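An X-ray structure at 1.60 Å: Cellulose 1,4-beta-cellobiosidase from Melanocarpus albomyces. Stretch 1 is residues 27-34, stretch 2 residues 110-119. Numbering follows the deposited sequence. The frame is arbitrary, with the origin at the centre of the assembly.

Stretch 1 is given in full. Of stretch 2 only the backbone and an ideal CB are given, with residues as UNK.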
# COMPACT_ATOMS: atom_id res chain seq x y z
N THR A 27 -6.15 -24.38 0.68
CA THR A 27 -5.56 -23.51 -0.31
C THR A 27 -6.52 -22.97 -1.37
O THR A 27 -7.51 -23.61 -1.71
CB THR A 27 -4.42 -24.22 -1.09
OG1 THR A 27 -3.91 -25.29 -0.31
CG2 THR A 27 -3.28 -23.25 -1.36
N VAL A 28 -6.14 -21.81 -1.87
CA VAL A 28 -6.66 -21.06 -2.99
C VAL A 28 -5.52 -20.87 -3.98
O VAL A 28 -4.61 -20.05 -3.81
CB VAL A 28 -7.17 -19.65 -2.63
CG1 VAL A 28 -7.87 -19.03 -3.84
CG2 VAL A 28 -8.06 -19.70 -1.40
N ASN A 29 -5.54 -21.67 -5.05
CA ASN A 29 -4.39 -21.44 -5.95
C ASN A 29 -4.63 -20.11 -6.61
O ASN A 29 -5.67 -19.93 -7.25
CB ASN A 29 -4.25 -22.65 -6.89
CG ASN A 29 -3.71 -23.77 -5.99
OD1 ASN A 29 -3.89 -24.95 -6.23
ND2 ASN A 29 -3.08 -23.29 -4.93
N ALA A 30 -3.72 -19.14 -6.41
CA ALA A 30 -4.10 -17.86 -7.03
C ALA A 30 -3.03 -17.42 -8.02
O ALA A 30 -2.59 -18.21 -8.86
CB ALA A 30 -4.35 -16.83 -5.94
N GLU A 31 -2.63 -16.16 -7.92
CA GLU A 31 -1.64 -15.57 -8.81
C GLU A 31 -1.66 -14.06 -8.57
O GLU A 31 -2.68 -13.52 -8.16
CB GLU A 31 -1.92 -15.87 -10.27
CG GLU A 31 -3.24 -15.28 -10.74
CD GLU A 31 -3.78 -15.90 -12.01
OE1 GLU A 31 -4.21 -17.07 -12.00
OE2 GLU A 31 -3.79 -15.19 -13.03
N VAL A 32 -0.53 -13.40 -8.79
CA VAL A 32 -0.50 -11.97 -8.51
C VAL A 32 -0.21 -11.21 -9.79
O VAL A 32 0.26 -11.79 -10.78
CB VAL A 32 0.55 -11.56 -7.46
CG1 VAL A 32 0.11 -11.95 -6.06
CG2 VAL A 32 1.90 -12.17 -7.79
N VAL A 33 -0.51 -9.91 -9.72
CA VAL A 33 -0.23 -9.05 -10.86
C VAL A 33 0.48 -7.78 -10.41
O VAL A 33 0.35 -7.34 -9.27
CB VAL A 33 -1.53 -8.68 -11.59
CG1 VAL A 33 -2.22 -7.52 -10.86
CG2 VAL A 33 -1.25 -8.32 -13.04
N ILE A 34 1.23 -7.15 -11.31
CA ILE A 34 1.84 -5.87 -10.97
C ILE A 34 0.97 -4.72 -11.46
O ILE A 34 0.37 -4.74 -12.54
CB ILE A 34 3.27 -5.74 -11.54
CG1 ILE A 34 4.19 -4.84 -10.72
CG2 ILE A 34 3.25 -5.30 -13.00
CD1 ILE A 34 5.67 -5.15 -10.90
N UNK A 110 -3.19 -9.10 -5.24
CA UNK A 110 -3.59 -10.52 -5.27
C UNK A 110 -4.81 -10.67 -6.18
O UNK A 110 -5.67 -9.80 -6.20
CB UNK A 110 -3.90 -11.04 -3.86
N UNK A 111 -4.86 -11.75 -6.95
CA UNK A 111 -5.88 -11.95 -7.98
C UNK A 111 -6.78 -13.15 -7.71
O UNK A 111 -6.80 -13.77 -6.65
CB UNK A 111 -5.21 -12.12 -9.34
N UNK A 112 -7.58 -13.47 -8.72
CA UNK A 112 -8.61 -14.51 -8.58
C UNK A 112 -8.95 -15.02 -9.98
O UNK A 112 -10.09 -15.06 -10.42
CB UNK A 112 -9.86 -13.98 -7.87
N UNK A 113 -7.88 -15.40 -10.68
CA UNK A 113 -7.92 -15.68 -12.10
C UNK A 113 -7.39 -14.46 -12.86
O UNK A 113 -7.53 -13.33 -12.38
CB UNK A 113 -9.34 -16.04 -12.55
N UNK A 114 -6.77 -14.65 -14.01
CA UNK A 114 -5.96 -13.60 -14.63
C UNK A 114 -6.73 -12.39 -15.13
O UNK A 114 -6.18 -11.60 -15.90
CB UNK A 114 -5.18 -14.20 -15.80
N UNK A 115 -7.99 -12.20 -14.73
CA UNK A 115 -8.81 -11.16 -15.34
C UNK A 115 -9.42 -10.25 -14.28
O UNK A 115 -9.85 -9.14 -14.61
CB UNK A 115 -9.91 -11.79 -16.20
N UNK A 116 -9.48 -10.73 -13.04
CA UNK A 116 -10.15 -9.97 -12.00
C UNK A 116 -9.52 -10.27 -10.64
O UNK A 116 -9.20 -11.42 -10.35
CB UNK A 116 -11.65 -10.29 -11.98
N UNK A 117 -9.35 -9.21 -9.86
CA UNK A 117 -8.74 -9.25 -8.54
C UNK A 117 -9.57 -10.10 -7.60
O UNK A 117 -10.80 -10.08 -7.73
CB UNK A 117 -8.58 -7.84 -7.98
N UNK A 118 -8.89 -10.78 -6.69
CA UNK A 118 -9.61 -11.41 -5.59
C UNK A 118 -10.11 -10.26 -4.71
O UNK A 118 -9.42 -9.26 -4.50
CB UNK A 118 -8.73 -12.39 -4.81
N UNK A 119 -11.34 -10.38 -4.23
CA UNK A 119 -11.93 -9.30 -3.44
C UNK A 119 -12.32 -9.85 -2.07
O UNK A 119 -12.99 -10.89 -2.02
CB UNK A 119 -13.14 -8.69 -4.15

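Position 110 pairs with Val32 as a non-hydrogen-bonded antiparallel bridge, the two CA atoms 4.7 Å apart, and its CB lies on the same face of the sheet as the side chain of Val32. The ideal CB is 4.7 Å from Val32 CG1, so an aliphatic side chain such as valine, isoleucine, leucine or methionine could close the gap. The deposited residue is Leu110, with chi1 t and chi2 p; its CD1 comes to 3.7 Å from Val32 CG1.

At position 111 the backbone N can reach the carbonyl of Glu31, and CB points toward stretch 1, 3.1 Å from Glu31 O. Beyond CB lie the backbone of Val32 and the side chain of Val33. A flexible apolar chain suits this path, and leucine or the longer methionine would be reasonable. Met111 is found. Its N donates a hydrogen bond to Glu31 O (3.1 Å, with an N-H...O angle of 135°), while the m, t, p side chain reaches past Val32 and sets SD 3.7 Å from Val33 CB.

Position 112 turns its CB away, and stretch 1 sets no preference; many residues would do. It is Asn112.

Position 113 has phi/psi of 100/150, where a CB would be jammed against the carbonyl O of the preceding residue. That alone calls for glycine, and Gly113 is present. Its C atom lies 3.7 Å from Glu31 OE2.

At position 114 phi is -68°, which allows proline among others. The CB points sideways, with the carboxylate of Glu31 close by, so a small or polar side chain could fit, whereas an acidic one would bring like charges together. Pro114 occupies the site. Glu31 OE2 packs 3.1 Å from Pro114 CA and 3.3 Å from Pro114 CB; its 3.2 Å approach to Pro114 N is not a hydrogen bond, because the proline nitrogen carries no hydrogen.

Positions 115, 116 and 119 receive no guidance from stretch 1, and many residues would do. They are Asp115, Lys116 and Met119; Lys116 makes a weak hydrogen bond from NZ to Asn112 O (3.2 Å).

Position 117 points its CB sideways, too far from stretch 1 for a short side chain to touch Val33. A long aliphatic or aromatic group could do so. Tyr117 extends its ring until CE1 is 3.9 Å from Val33 CG1, an oblique approach.

Position 118 points toward Val28 across a gap, so a long apolar or amide chain would suit. Gln118 brings OE1 to 4.4 Å from Val28 CG1, a loose contact.

Stretch 2, residues 110-119: LMNGPDKYQM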
# COMPACT_ATOMS: atom_id res chain seq x y z
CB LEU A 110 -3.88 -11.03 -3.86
CG LEU A 110 -3.90 -12.55 -3.70
CD1 LEU A 110 -2.49 -13.10 -3.63
CD2 LEU A 110 -4.72 -12.94 -2.48
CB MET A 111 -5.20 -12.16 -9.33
CG MET A 111 -4.48 -10.94 -9.91
SD MET A 111 -4.27 -11.12 -11.70
CE MET A 111 -5.83 -10.44 -12.27
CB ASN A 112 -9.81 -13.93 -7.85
CG ASN A 112 -10.99 -14.87 -7.72
OD1 ASN A 112 -10.94 -16.01 -8.16
ND2 ASN A 112 -12.06 -14.37 -7.10
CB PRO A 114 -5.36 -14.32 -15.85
CG PRO A 114 -6.36 -15.39 -16.16
CD PRO A 114 -6.81 -15.89 -14.82
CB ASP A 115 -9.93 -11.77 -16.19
CG ASP A 115 -9.37 -12.56 -17.36
OD1 ASP A 115 -8.71 -11.93 -18.20
OD2 ASP A 115 -9.60 -13.79 -17.45
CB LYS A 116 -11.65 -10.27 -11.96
CG LYS A 116 -12.02 -11.74 -11.98
CD LYS A 116 -13.53 -11.93 -12.04
CE LYS A 116 -13.90 -13.40 -12.17
NZ LYS A 116 -12.72 -14.30 -12.16
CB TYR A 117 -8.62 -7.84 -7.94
CG TYR A 117 -7.79 -6.89 -8.76
CD1 TYR A 117 -6.41 -7.05 -8.83
CD2 TYR A 117 -8.37 -5.85 -9.46
CE1 TYR A 117 -5.63 -6.19 -9.58
CE2 TYR A 117 -7.61 -4.97 -10.21
CZ TYR A 117 -6.24 -5.15 -10.26
OH TYR A 117 -5.46 -4.30 -11.00
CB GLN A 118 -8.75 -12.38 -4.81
CG GLN A 118 -9.27 -12.77 -3.44
CD GLN A 118 -10.15 -14.00 -3.42
OE1 GLN A 118 -9.82 -15.06 -3.97
NE2 GLN A 118 -11.31 -13.88 -2.78
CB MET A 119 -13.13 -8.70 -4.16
CG MET A 119 -12.95 -8.49 -5.65
SD MET A 119 -12.06 -6.98 -6.06
CE MET A 119 -12.22 -6.02 -4.55
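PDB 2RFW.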